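PDB 2VAP: cell division protein FtsZ 1 from Methanocaldococcus jannaschii, which binds GTP and probably hydrolyses it, and is thought to polymerise in a GTP-dependent manner into the ring that forms at the division site and recruits other division proteins. Local coordinates for residues L30-L33 with Q34-K37; E178-K181 with Q182-T186; G221-E224 with L225-D229; D238-A241 with V242-G246. All coordinates share one frame; numbering follows the deposited sequence.

Contact 1. Residues L30-L33 with Q34-K37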
ATOM      1  N   LEU A  30     -15.494 -25.174  -4.741  1.00 20.50           N
ATOM      2  CA  LEU A  30     -14.061 -24.875  -4.693  1.00 18.33           C
ATOM      3  C   LEU A  30     -13.599 -24.086  -5.917  1.00 20.81           C
ATOM      4  O   LEU A  30     -12.755 -23.194  -5.802  1.00 20.53           O
ATOM      5  CB  LEU A  30     -13.237 -26.160  -4.554  1.00 29.46           C
ATOM      6  CG  LEU A  30     -13.184 -26.828  -3.177  1.00 30.54           C
ATOM      7  CD1 LEU A  30     -12.614 -28.231  -3.291  1.00 31.15           C
ATOM      8  CD2 LEU A  30     -12.372 -26.000  -2.190  1.00 46.61           C
ATOM      9  N   GLU A  31     -14.159 -24.422  -7.079  1.00 19.27           N
ATOM     10  CA  GLU A  31     -13.864 -23.719  -8.328  1.00 18.03           C
ATOM     11  C   GLU A  31     -14.301 -22.256  -8.276  1.00 20.58           C
ATOM     12  O   GLU A  31     -13.583 -21.376  -8.758  1.00 23.18           O
ATOM     13  CB  GLU A  31     -14.513 -24.426  -9.520  1.00 23.88           C
ATOM     14  CG  GLU A  31     -13.766 -25.667  -9.997  1.00 30.73           C
ATOM     15  CD  GLU A  31     -14.472 -26.383 -11.138  1.00220.48           C
ATOM     16  OE1 GLU A  31     -14.538 -27.630 -11.103  1.00 61.85           O
ATOM     17  OE2 GLU A  31     -14.960 -25.705 -12.068  1.00 63.08           O
ATOM     18  N   TYR A  32     -15.472 -22.001  -7.692  1.00 19.30           N
ATOM     19  CA  TYR A  32     -15.954 -20.632  -7.513  1.00 15.63           C
ATOM     20  C   TYR A  32     -15.033 -19.827  -6.596  1.00 16.60           C
ATOM     21  O   TYR A  32     -14.683 -18.688  -6.906  1.00 19.59           O
ATOM     22  CB  TYR A  32     -17.396 -20.595  -6.980  1.00 18.98           C
ATOM     23  CG  TYR A  32     -17.765 -19.252  -6.375  1.00 15.15           C
ATOM     24  CD1 TYR A  32     -17.898 -18.117  -7.178  1.00 22.41           C
ATOM     25  CD2 TYR A  32     -17.951 -19.110  -4.999  1.00 18.21           C
ATOM     26  CE1 TYR A  32     -18.211 -16.879  -6.629  1.00 19.44           C
ATOM     27  CE2 TYR A  32     -18.270 -17.873  -4.440  1.00 20.45           C
ATOM     28  CZ  TYR A  32     -18.400 -16.765  -5.263  1.00 18.43           C
ATOM     29  OH  TYR A  32     -18.714 -15.539  -4.727  1.00 20.96           O
ATOM     30  N   LEU A  33     -14.645 -20.423  -5.470  1.00 17.74           N
ATOM     31  CA  LEU A  33     -13.794 -19.742  -4.496  1.00 18.55           C
ATOM     32  C   LEU A  33     -12.403 -19.444  -5.051  1.00 17.46           C
ATOM     33  O   LEU A  33     -11.815 -18.409  -4.735  1.00 19.84           O
ATOM     34  CB  LEU A  33     -13.699 -20.548  -3.197  1.00 18.57           C
ATOM     35  CG  LEU A  33     -15.005 -20.770  -2.429  1.00 20.25           C
ATOM     36  CD1 LEU A  33     -14.820 -21.877  -1.421  1.00 25.61           C
ATOM     37  CD2 LEU A  33     -15.499 -19.501  -1.749  1.00 25.85           C
ATOM     38  N   GLN A  34     -11.892 -20.350  -5.884  1.00 22.17           N
ATOM     39  CA  GLN A  34     -10.594 -20.175  -6.539  1.00 25.13           C
ATOM     40  C   GLN A  34     -10.556 -18.964  -7.474  1.00 21.25           C
ATOM     41  O   GLN A  34      -9.541 -18.272  -7.550  1.00 24.21           O
ATOM     42  CB  GLN A  34     -10.189 -21.441  -7.299  1.00 25.63           C
ATOM     43  CG  GLN A  34      -9.540 -22.511  -6.431  1.00 75.46           C
ATOM     44  CD  GLN A  34      -9.147 -23.755  -7.212  1.00225.44           C
ATOM     45  OE1 GLN A  34      -8.702 -23.675  -8.359  1.00295.61           O
ATOM     46  NE2 GLN A  34      -9.302 -24.917  -6.586  1.00 75.12           N
ATOM     47  N   GLN A  35     -11.659 -18.711  -8.177  1.00 20.82           N
ATOM     48  CA  GLN A  35     -11.719 -17.587  -9.119  1.00 26.08           C
ATOM     49  C   GLN A  35     -11.985 -16.232  -8.445  1.00 19.86           C
ATOM     50  O   GLN A  35     -12.002 -15.196  -9.114  1.00 23.95           O
ATOM     51  CB  GLN A  35     -12.700 -17.862 -10.276  1.00 37.59           C
ATOM     52  CG  GLN A  35     -14.169 -18.030  -9.889  1.00 30.60           C
ATOM     53  CD  GLN A  35     -14.913 -16.711  -9.762  1.00500.00           C
ATOM     54  OE1 GLN A  35     -15.520 -16.427  -8.731  1.00 35.04           O
ATOM     55  NE2 GLN A  35     -14.869 -15.897 -10.813  1.00 40.20           N
ATOM     56  N   THR A  36     -12.187 -16.249  -7.126  1.00 16.61           N
ATOM     57  CA  THR A  36     -12.280 -15.015  -6.340  1.00 14.35           C
ATOM     58  C   THR A  36     -10.901 -14.588  -5.843  1.00 20.04           C
ATOM     59  O   THR A  36     -10.736 -13.484  -5.319  1.00 17.67           O
ATOM     60  CB  THR A  36     -13.240 -15.140  -5.127  1.00 17.61           C
ATOM     61  OG1 THR A  36     -12.697 -16.054  -4.165  1.00 17.09           O
ATOM     62  CG2 THR A  36     -14.627 -15.602  -5.559  1.00 17.31           C
ATOM     63  N   LYS A  37      -9.920 -15.475  -6.007  1.00 17.59           N
ATOM     64  CA  LYS A  37      -8.547 -15.223  -5.577  1.00 16.99           C
ATOM     65  C   LYS A  37      -7.746 -14.496  -6.655  1.00 18.12           C
ATOM     66  O   LYS A  37      -8.202 -14.345  -7.792  1.00 23.64           O
ATOM     67  CB  LYS A  37      -7.850 -16.539  -5.207  1.00 18.55           C
ATOM     68  CG  LYS A  37      -8.467 -17.278  -4.028  1.00 21.83           C
ATOM     69  CD  LYS A  37      -7.706 -18.559  -3.726  1.00 30.12           C
ATOM     70  CE  LYS A  37      -8.336 -19.318  -2.570  1.00 36.62           C
ATOM     71  NZ  LYS A  37      -7.575 -20.556  -2.242  1.00 67.01           N
TER

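Contact 2. Residues E178-K181 with Q182-T186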
ATOM      1  N   GLU A 178       4.255  12.192  -9.897  1.00 15.75           N
ATOM      2  CA  GLU A 178       3.664  12.538 -11.191  1.00 16.27           C
ATOM      3  C   GLU A 178       3.896  11.431 -12.224  1.00 19.17           C
ATOM      4  O   GLU A 178       2.999  11.110 -13.008  1.00 23.24           O
ATOM      5  CB  GLU A 178       4.223  13.876 -11.694  1.00 21.50           C
ATOM      6  CG  GLU A 178       3.566  14.417 -12.969  1.00 32.01           C
ATOM      7  CD  GLU A 178       2.109  14.813 -12.779  1.00 51.61           C
ATOM      8  OE1 GLU A 178       1.301  14.551 -13.694  1.00 64.14           O
ATOM      9  OE2 GLU A 178       1.768  15.384 -11.719  1.00 63.47           O
ATOM     10  N   ARG A 179       5.096  10.851 -12.213  1.00 15.93           N
ATOM     11  CA  ARG A 179       5.436   9.747 -13.116  1.00 13.43           C
ATOM     12  C   ARG A 179       4.673   8.466 -12.771  1.00 18.99           C
ATOM     13  O   ARG A 179       4.257   7.730 -13.669  1.00 19.14           O
ATOM     14  CB  ARG A 179       6.944   9.483 -13.125  1.00 16.88           C
ATOM     15  CG  ARG A 179       7.782  10.619 -13.707  1.00 19.37           C
ATOM     16  CD  ARG A 179       9.216  10.184 -13.995  1.00 30.76           C
ATOM     17  NE  ARG A 179       9.896   9.647 -12.816  1.00 44.50           N
ATOM     18  CZ  ARG A 179      10.565  10.376 -11.926  1.00400.97           C
ATOM     19  NH1 ARG A 179      10.657  11.694 -12.061  1.00 30.87           N
ATOM     20  NH2 ARG A 179      11.146   9.783 -10.893  1.00 35.55           N
ATOM     21  N   LEU A 180       4.497   8.211 -11.474  1.00 19.75           N
ATOM     22  CA  LEU A 180       3.719   7.062 -10.999  1.00 19.80           C
ATOM     23  C   LEU A 180       2.256   7.144 -11.426  1.00 26.78           C
ATOM     24  O   LEU A 180       1.668   6.141 -11.834  1.00 21.57           O
ATOM     25  CB  LEU A 180       3.801   6.934  -9.473  1.00 19.70           C
ATOM     26  CG  LEU A 180       4.917   6.095  -8.844  1.00 30.72           C
ATOM     27  CD1 LEU A 180       4.921   6.288  -7.334  1.00 17.56           C
ATOM     28  CD2 LEU A 180       4.775   4.617  -9.195  1.00 15.05           C
ATOM     29  N   LYS A 181       1.687   8.345 -11.334  1.00 16.59           N
ATOM     30  CA  LYS A 181       0.290   8.607 -11.691  1.00 18.07           C
ATOM     31  C   LYS A 181      -0.034   8.188 -13.129  1.00 22.83           C
ATOM     32  O   LYS A 181      -1.165   7.806 -13.433  1.00 20.90           O
ATOM     33  CB  LYS A 181      -0.029  10.092 -11.487  1.00 20.95           C
ATOM     34  CG  LYS A 181      -1.513  10.446 -11.537  1.00 57.58           C
ATOM     35  CD  LYS A 181      -1.748  11.941 -11.348  1.00 78.85           C
ATOM     36  CE  LYS A 181      -1.492  12.727 -12.629  1.00 50.72           C
ATOM     37  NZ  LYS A 181      -1.744  14.183 -12.445  1.00 69.46           N
ATOM     38  N   GLN A 182       0.971   8.255 -14.000  1.00 18.86           N
ATOM     39  CA  GLN A 182       0.813   7.893 -15.408  1.00 17.12           C
ATOM     40  C   GLN A 182       0.722   6.380 -15.625  1.00 17.45           C
ATOM     41  O   GLN A 182       0.257   5.929 -16.675  1.00 22.83           O
ATOM     42  CB  GLN A 182       1.965   8.471 -16.243  1.00 22.41           C
ATOM     43  CG  GLN A 182       2.112   9.993 -16.176  1.00 28.41           C
ATOM     44  CD  GLN A 182       0.954  10.741 -16.821  1.00280.64           C
ATOM     45  OE1 GLN A 182       0.437  10.338 -17.865  1.00 65.89           O
ATOM     46  NE2 GLN A 182       0.548  11.844 -16.202  1.00 71.28           N
ATOM     47  N   HIS A 183       1.159   5.604 -14.631  1.00 14.29           N
ATOM     48  CA  HIS A 183       1.269   4.150 -14.773  1.00 16.35           C
ATOM     49  C   HIS A 183       0.639   3.355 -13.623  1.00 22.19           C
ATOM     50  O   HIS A 183       0.987   2.191 -13.406  1.00 36.81           O
ATOM     51  CB  HIS A 183       2.740   3.741 -14.932  1.00 19.68           C
ATOM     52  CG  HIS A 183       3.447   4.434 -16.055  1.00 21.87           C
ATOM     53  ND1 HIS A 183       3.237   4.110 -17.378  1.00 19.38           N
ATOM     54  CD2 HIS A 183       4.362   5.432 -16.052  1.00 27.20           C
ATOM     55  CE1 HIS A 183       3.992   4.880 -18.142  1.00 26.49           C
ATOM     56  NE2 HIS A 183       4.684   5.691 -17.361  1.00 25.97           N
ATOM     57  N   THR A 184      -0.278   3.978 -12.888  1.00 11.61           N
ATOM     58  CA  THR A 184      -0.989   3.283 -11.812  1.00 11.61           C
ATOM     59  C   THR A 184      -2.499   3.310 -12.016  1.00 10.70           C
ATOM     60  O   THR A 184      -3.036   4.219 -12.652  1.00 14.64           O
ATOM     61  CB  THR A 184      -0.668   3.866 -10.413  1.00 12.36           C
ATOM     62  OG1 THR A 184      -0.896   5.281 -10.413  1.00 14.06           O
ATOM     63  CG2 THR A 184       0.776   3.570 -10.014  1.00 15.83           C
ATOM     64  N   ASP A 185      -3.168   2.297 -11.472  1.00  9.57           N
ATOM     65  CA  ASP A 185      -4.624   2.243 -11.438  1.00 10.50           C
ATOM     66  C   ASP A 185      -5.135   2.929 -10.172  1.00 15.51           C
ATOM     67  O   ASP A 185      -6.116   3.674 -10.210  1.00 13.14           O
ATOM     68  CB  ASP A 185      -5.101   0.790 -11.517  1.00 11.73           C
ATOM     69  CG  ASP A 185      -4.745   0.133 -12.842  1.00 15.58           C
ATOM     70  OD1 ASP A 185      -4.955   0.766 -13.899  1.00 18.39           O
ATOM     71  OD2 ASP A 185      -4.255  -1.015 -12.827  1.00 14.18           O
ATOM     72  N   THR A 186      -4.456   2.666  -9.057  1.00 12.41           N
ATOM     73  CA  THR A 186      -4.660   3.398  -7.810  1.00 10.34           C
ATOM     74  C   THR A 186      -3.295   3.788  -7.250  1.00 11.61           C
ATOM     75  O   THR A 186      -2.378   2.964  -7.192  1.00 12.50           O
ATOM     76  CB  THR A 186      -5.449   2.567  -6.771  1.00 11.77           C
ATOM     77  OG1 THR A 186      -6.734   2.234  -7.303  1.00 12.47           O
ATOM     78  CG2 THR A 186      -5.648   3.348  -5.474  1.00 14.07           C
TER
HETATM   79  O   HOH W   1      -3.746   7.065 -12.589  1.00 38.34           O

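Contact 3. Residues G221-E224 with L225-D229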
ATOM      1  N   GLY A 221      -2.387  -4.688   5.029  1.00 13.65           N
ATOM      2  CA  GLY A 221      -3.831  -4.517   5.185  1.00 15.71           C
ATOM      3  C   GLY A 221      -4.608  -4.603   3.882  1.00 14.20           C
ATOM      4  O   GLY A 221      -5.689  -5.193   3.839  1.00 13.02           O
ATOM      5  N   LEU A 222      -4.062  -4.016   2.820  1.00 10.21           N
ATOM      6  CA  LEU A 222      -4.700  -4.070   1.504  1.00  9.76           C
ATOM      7  C   LEU A 222      -4.600  -5.455   0.867  1.00 10.03           C
ATOM      8  O   LEU A 222      -5.581  -5.955   0.313  1.00 13.30           O
ATOM      9  CB  LEU A 222      -4.126  -3.003   0.564  1.00 10.25           C
ATOM     10  CG  LEU A 222      -4.702  -1.590   0.688  1.00 13.41           C
ATOM     11  CD1 LEU A 222      -3.789  -0.581   0.009  1.00 13.35           C
ATOM     12  CD2 LEU A 222      -6.113  -1.511   0.113  1.00 17.44           C
ATOM     13  N   VAL A 223      -3.418  -6.064   0.952  1.00 10.97           N
ATOM     14  CA  VAL A 223      -3.188  -7.406   0.413  1.00  8.40           C
ATOM     15  C   VAL A 223      -4.076  -8.437   1.112  1.00  8.08           C
ATOM     16  O   VAL A 223      -4.788  -9.201   0.455  1.00  9.91           O
ATOM     17  CB  VAL A 223      -1.695  -7.832   0.531  1.00  9.11           C
ATOM     18  CG1 VAL A 223      -1.517  -9.316   0.206  1.00 10.93           C
ATOM     19  CG2 VAL A 223      -0.821  -6.989  -0.382  1.00  9.47           C
ATOM     20  N   GLU A 224      -4.041  -8.436   2.442  1.00 10.17           N
ATOM     21  CA  GLU A 224      -4.727  -9.460   3.234  1.00 10.98           C
ATOM     22  C   GLU A 224      -6.247  -9.280   3.292  1.00 12.22           C
ATOM     23  O   GLU A 224      -6.976 -10.210   3.652  1.00 12.64           O
ATOM     24  CB  GLU A 224      -4.100  -9.584   4.628  1.00 12.00           C
ATOM     25  CG  GLU A 224      -2.668 -10.131   4.578  1.00 12.48           C
ATOM     26  CD  GLU A 224      -2.077 -10.456   5.940  1.00 17.48           C
ATOM     27  OE1 GLU A 224      -2.574  -9.946   6.966  1.00 17.07           O
ATOM     28  OE2 GLU A 224      -1.092 -11.225   5.977  1.00 16.34           O
ATOM     29  N   LEU A 225      -6.720  -8.094   2.913  1.00 13.55           N
ATOM     30  CA  LEU A 225      -8.144  -7.873   2.673  1.00 10.56           C
ATOM     31  C   LEU A 225      -8.650  -8.874   1.628  1.00 10.87           C
ATOM     32  O   LEU A 225      -9.777  -9.365   1.718  1.00 16.01           O
ATOM     33  CB  LEU A 225      -8.391  -6.432   2.210  1.00 15.02           C
ATOM     34  CG  LEU A 225      -9.822  -5.959   1.941  1.00 13.59           C
ATOM     35  CD1 LEU A 225     -10.632  -5.876   3.227  1.00 17.85           C
ATOM     36  CD2 LEU A 225      -9.802  -4.612   1.241  1.00 16.90           C
ATOM     37  N   ILE A 226      -7.792  -9.180   0.654  1.00 12.06           N
ATOM     38  CA  ILE A 226      -8.092 -10.140  -0.405  1.00 11.50           C
ATOM     39  C   ILE A 226      -7.678 -11.569  -0.031  1.00 11.63           C
ATOM     40  O   ILE A 226      -8.451 -12.512  -0.218  1.00 15.30           O
ATOM     41  CB  ILE A 226      -7.398  -9.742  -1.741  1.00 15.41           C
ATOM     42  CG1 ILE A 226      -7.710  -8.283  -2.099  1.00 17.14           C
ATOM     43  CG2 ILE A 226      -7.806 -10.687  -2.875  1.00 20.49           C
ATOM     44  CD1 ILE A 226      -6.758  -7.665  -3.110  1.00 23.43           C
ATOM     45  N   THR A 227      -6.470 -11.719   0.514  1.00 12.07           N
ATOM     46  CA  THR A 227      -5.824 -13.036   0.624  1.00 13.04           C
ATOM     47  C   THR A 227      -6.065 -13.804   1.925  1.00 10.81           C
ATOM     48  O   THR A 227      -6.058 -15.036   1.924  1.00 15.89           O
ATOM     49  CB  THR A 227      -4.293 -12.940   0.421  1.00 12.49           C
ATOM     50  OG1 THR A 227      -3.716 -12.156   1.472  1.00 11.22           O
ATOM     51  CG2 THR A 227      -3.957 -12.316  -0.927  1.00 10.93           C
ATOM     52  N   LYS A 228      -6.252 -13.082   3.026  1.00  9.29           N
ATOM     53  CA  LYS A 228      -6.329 -13.708   4.347  1.00 11.52           C
ATOM     54  C   LYS A 228      -7.711 -14.289   4.634  1.00 13.84           C
ATOM     55  O   LYS A 228      -8.727 -13.758   4.180  1.00 13.91           O
ATOM     56  CB  LYS A 228      -5.931 -12.702   5.435  1.00 12.00           C
ATOM     57  CG  LYS A 228      -5.731 -13.300   6.824  1.00 11.41           C
ATOM     58  CD  LYS A 228      -5.184 -12.267   7.793  1.00 16.18           C
ATOM     59  CE  LYS A 228      -5.022 -12.849   9.188  1.00 20.84           C
ATOM     60  NZ  LYS A 228      -4.330 -11.903  10.107  1.00 19.96           N
ATOM     61  N   ASP A 229      -7.731 -15.391   5.381  1.00 11.42           N
ATOM     62  CA  ASP A 229      -8.972 -15.962   5.889  1.00 12.22           C
ATOM     63  C   ASP A 229      -9.652 -14.927   6.778  1.00 11.59           C
ATOM     64  O   ASP A 229      -9.007 -14.313   7.628  1.00 13.12           O
ATOM     65  CB  ASP A 229      -8.684 -17.227   6.695  1.00 16.31           C
ATOM     66  CG  ASP A 229      -9.946 -17.931   7.141  1.00 15.90           C
ATOM     67  OD1 ASP A 229     -10.340 -17.766   8.315  1.00 17.90           O
ATOM     68  OD2 ASP A 229     -10.551 -18.641   6.314  1.00 16.06           O
TER
HETATM   69  O   HOH W   2      -1.642 -12.031   8.862  1.00 38.16           O

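Contact 4. Residues D238-A241 with V242-G246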
ATOM      1  N   ASP A 238     -14.372  -7.517  -6.886  1.00 16.03           N
ATOM      2  CA  ASP A 238     -14.897  -6.351  -6.176  1.00 11.95           C
ATOM      3  C   ASP A 238     -13.807  -5.331  -5.846  1.00 15.14           C
ATOM      4  O   ASP A 238     -14.050  -4.123  -5.889  1.00 17.49           O
ATOM      5  CB  ASP A 238     -15.637  -6.780  -4.904  1.00 13.77           C
ATOM      6  CG  ASP A 238     -16.931  -7.526  -5.202  1.00 23.70           C
ATOM      7  OD1 ASP A 238     -17.537  -7.290  -6.269  1.00 32.18           O
ATOM      8  OD2 ASP A 238     -17.345  -8.351  -4.362  1.00 20.28           O
ATOM      9  N   VAL A 239     -12.614  -5.822  -5.515  1.00 15.33           N
ATOM     10  CA  VAL A 239     -11.449  -4.960  -5.298  1.00 14.38           C
ATOM     11  C   VAL A 239     -11.073  -4.264  -6.606  1.00 15.50           C
ATOM     12  O   VAL A 239     -10.838  -3.054  -6.629  1.00 16.79           O
ATOM     13  CB  VAL A 239     -10.242  -5.754  -4.733  1.00 18.32           C
ATOM     14  CG1 VAL A 239      -8.961  -4.922  -4.770  1.00 22.12           C
ATOM     15  CG2 VAL A 239     -10.527  -6.211  -3.316  1.00 19.12           C
ATOM     16  N   LYS A 240     -11.045  -5.036  -7.692  1.00 16.90           N
ATOM     17  CA  LYS A 240     -10.731  -4.518  -9.022  1.00 17.39           C
ATOM     18  C   LYS A 240     -11.719  -3.432  -9.457  1.00 20.04           C
ATOM     19  O   LYS A 240     -11.323  -2.442 -10.069  1.00 19.61           O
ATOM     20  CB  LYS A 240     -10.703  -5.659 -10.044  1.00 22.71           C
ATOM     21  CG  LYS A 240      -9.811  -5.399 -11.247  1.00 29.41           C
ATOM     22  CD  LYS A 240      -9.777  -6.596 -12.182  1.00 31.87           C
ATOM     23  CE  LYS A 240      -8.876  -6.332 -13.379  1.00 58.22           C
ATOM     24  NZ  LYS A 240      -8.829  -7.495 -14.307  1.00106.14           N
ATOM     25  N   ALA A 241     -12.995  -3.617  -9.118  1.00 18.54           N
ATOM     26  CA  ALA A 241     -14.051  -2.656  -9.452  1.00 25.22           C
ATOM     27  C   ALA A 241     -13.810  -1.268  -8.851  1.00 24.74           C
ATOM     28  O   ALA A 241     -14.130  -0.253  -9.472  1.00 26.96           O
ATOM     29  CB  ALA A 241     -15.413  -3.194  -9.026  1.00 27.14           C
ATOM     30  N   VAL A 242     -13.245  -1.237  -7.646  1.00 16.18           N
ATOM     31  CA  VAL A 242     -12.934   0.017  -6.956  1.00 13.24           C
ATOM     32  C   VAL A 242     -11.553   0.552  -7.346  1.00 18.19           C
ATOM     33  O   VAL A 242     -11.377   1.761  -7.519  1.00 20.24           O
ATOM     34  CB  VAL A 242     -13.040  -0.145  -5.413  1.00 19.04           C
ATOM     35  CG1 VAL A 242     -12.458   1.062  -4.678  1.00 27.10           C
ATOM     36  CG2 VAL A 242     -14.488  -0.356  -5.003  1.00 27.03           C
ATOM     37  N   MET A 243     -10.587  -0.349  -7.502  1.00 11.34           N
ATOM     38  CA  MET A 243      -9.189   0.051  -7.682  1.00 12.55           C
ATOM     39  C   MET A 243      -8.736   0.257  -9.133  1.00 11.54           C
ATOM     40  O   MET A 243      -7.707   0.897  -9.368  1.00 12.35           O
ATOM     41  CB  MET A 243      -8.246  -0.908  -6.940  1.00 11.79           C
ATOM     42  CG  MET A 243      -8.538  -1.018  -5.446  1.00 14.67           C
ATOM     43  SD  MET A 243      -7.160  -1.661  -4.478  1.00 17.23           S
ATOM     44  CE  MET A 243      -6.239  -0.160  -4.161  1.00 16.69           C
ATOM     45  N   ASN A 244      -9.495  -0.277 -10.093  1.00 12.92           N
ATOM     46  CA  ASN A 244      -9.186  -0.116 -11.525  1.00 13.23           C
ATOM     47  C   ASN A 244      -8.999   1.338 -11.950  1.00 16.76           C
ATOM     48  O   ASN A 244      -8.082   1.659 -12.710  1.00 18.35           O
ATOM     49  CB  ASN A 244     -10.262  -0.766 -12.404  1.00 18.86           C
ATOM     50  CG  ASN A 244      -9.887  -2.168 -12.860  1.00 54.93           C
ATOM     51  OD1 ASN A 244      -8.726  -2.576 -12.790  1.00 63.93           O
ATOM     52  ND2 ASN A 244     -10.877  -2.911 -13.343  1.00 68.26           N
ATOM     53  N   ASN A 245      -9.886   2.202 -11.464  1.00 15.56           N
ATOM     54  CA  ASN A 245      -9.792   3.638 -11.700  1.00 23.95           C
ATOM     55  C   ASN A 245      -9.865   4.404 -10.380  1.00 23.75           C
ATOM     56  O   ASN A 245     -10.599   5.388 -10.251  1.00 23.62           O
ATOM     57  CB  ASN A 245     -10.883   4.097 -12.676  1.00 22.08           C
ATOM     58  CG  ASN A 245     -10.695   3.529 -14.075  1.00 26.35           C
ATOM     59  OD1 ASN A 245     -11.569   2.838 -14.597  1.00 58.43           O
ATOM     60  ND2 ASN A 245      -9.548   3.817 -14.686  1.00 31.05           N
ATOM     61  N   GLY A 246      -9.088   3.938  -9.405  1.00 17.89           N
ATOM     62  CA  GLY A 246      -9.056   4.530  -8.068  1.00 16.11           C
ATOM     63  C   GLY A 246      -8.383   5.888  -8.004  1.00 17.80           C
ATOM     64  O   GLY A 246      -8.594   6.643  -7.053  1.00 20.64           O
TER
HETATM   65  O   HOH W   3     -12.584   1.904 -10.391  1.00 29.20           O

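Contact 1. Residues L30-L33 with Q34-K37
Thr36 folds back on Leu33 and grips its carbonyl twice: the hydroxyl OG1 donates to Leu33 O at 2.6 Å, and Thr36 N donates to the same Leu33 O at 3.2 Å. Both donors come from one face of the carbonyl plane, but differently. The hydroxyl is tilted 24° from that plane, whereas the amide stands well above it. OG1 gets there because it sits between the backbone N and the carbonyl carbon of its own residue (chi1 67°), and the same torsion puts CG2 anti to the carbonyl carbon, where it meets Tyr32. That methyl lies over one face of the tyrosine ring, offset toward the rim, in a CH-pi contact with CG2 4.2 Å from the ring centroid. Tyr32 offers the face by holding CG anti to its own N (chi1 162°).

All this happens where helix 24-34 runs out into the loop before strand 40-45. The last strong helical bond here joins Gln34 N to Leu30 O at 3.0 Å; the next amide, Gln35 N, is shared weakly between Glu31 O and Tyr32 O. A type I beta turn from Gln34 to Lys37 follows, closed by Lys37 N on Gln34 O at 3.2 Å. Further out, Thr36 is tied to the body of the protein by a backbone hydrogen bond with Phe236, and its side chain rests on Asp235. Leu30 packs on Leu22 in the preceding loop.

Contact 2. Residues E178-K181 with Q182-T186
The backbone leaves its helix through a short turn in which His183 N donates to Leu180 O at 2.9 Å, while Gln182 N makes a weak bond to Arg179 O. This is the helix-to-strand joint of the GTPase domain, linking helix 167-181 to strand 186-191 at the edge of the parallel sheet. Thr184 closes over the same Leu180 carbonyl. With OG1 placed between its own N and carbonyl carbon (chi1 53°), the hydroxyl lies 3.1 Å from Leu180 O, although the single hydroxyl proton could go to a different acceptor. CG2 comes in at 3.3 Å from Leu180 O and also approaches CD2 of Leu180. A valine in place of Thr184 would probably leave Leu180 O without this possible second donor, with His183 N still bonded to it.

On the outer side, Gln182 CG lies 3.5 Å from Glu178 O, and a bend at the next torsion turns the poorly ordered amide toward the Glu178 carboxylate, which it crosses without a bond. Glu178 OE1 instead makes a salt bridge to Lys181 NZ whose hydrogen bond, 3.3 Å, is weak; Lys181 also makes a cation-pi contact with Phe346. The guanidinium of Arg179 turns away to Thr137 O on helix 135-149, and the His183 side chain packs against Ala144 and Glu145 of that helix. CD2 of His183 sits 3.3 Å from Arg179 O. One water, whose protons have several acceptors to choose from, spans the turn, 2.8 Å from Lys181 O and 2.9 Å from Thr184 O.

Contact 3. Residues G221-E224 with L225-D229
Glu224 and Lys228 reach each other through different first torsions: Glu224 sends CG anti to its carbonyl carbon (chi1 -67°), while Lys228 sends CG anti to its backbone N (chi1 -170°) and runs fully extended from there. The lysine CD thus passes 3.6 Å from Glu224 OE1. NZ stops 4.1 Å from the same OE1, beyond a salt bridge, and a water sits between them, accepting from Lys228 NZ and within hydrogen-bonding distance of Glu224 OE1, each at 3.0 Å.

This is the C-terminal end of helix 204-227, the long helix that links the GTPase and C-terminal domains in FtsZ and tubulin. Lys228 is the first residue to leave helical geometry, yet its N still donates to Glu224 O at 3.0 Å. One turn back, Val223 O accepts from both Thr227 N and Ile226 N. The methyl CG1 of Val223 crosses the Thr227 side chain, 3.8 Å from OG1. That hydroxyl bonds outward to Glu62 O.

Leu222, Val223 and Ile226 face strand 124-130, and Leu222 and Leu225 reach Leu286 of strand 284-291. Glu224 OE2 accepts from Glu62 N, and Lys228 NZ donates to Ile323 O. Each charged end thus has a backbone partner as well as the shared water beside it, and the nearby opposite charges would probably favour the ionised forms of both.

Contact 4. Residues D238-A241 with V242-G246
Near the C-terminal end of helix 236-243, Lys240 and Asn244 pack one turn apart. Asn244 N donates to Lys240 O at 2.8 Å. The asparagine side-chain amide lies against the aliphatic lysine chain, in van der Waals contact: Lys240 CG meets both Asn244 OD1 and Asn244 ND2 at 3.4 Å. Lys240 presents its aliphatic length because CG is anti to the backbone N (chi1 -153°) and the rest is extended. An alanine in its place would probably leave the Asn244 amide without the methylenes it rests on and freer to turn.

On the buried side of the helix, Met243 N bonds to Val239 O at 2.9 Å. Val239 and Met243 lie side by side and point the same way, with Val239 CG1 3.7 Å from Met243 SD. The helix packs between the two domains' sheets: Met243 touches Leu153 and Val155 of the GTPase-domain strand 153-160 as well as Leu286 of strand 284-291, and Val242 rests on Thr316 and Ile318. One water bridges the end of the helix to the loop after it, donating to Ala241 O at 2.8 Å and, weakly, to Val242 O, while accepting from Asn245 N at 2.9 Å.

How the contacts relate
Contacts 2 and 4 meet directly: Thr186 OG1 lies 2.6 Å from Met243 O, a probable hydrogen bond, and Asp185 CB packs 3.3 Å from Asn244 O, joining the start of strand 186-191 to the end of helix 236-243. Contact 3 touches contact 4 through Ile226 CG1 and Val239 CG2 at 3.7 Å, where successive helices pack. Contact 1 stands apart, its nearest atoms about 5 Å from contact 3 and its centre about 30 Å from that of contact 2. Contact 2 approaches the nucleotide, the Arg179 side chain being about 10 Å from GDP; the other three lie away from the GTP-binding residues.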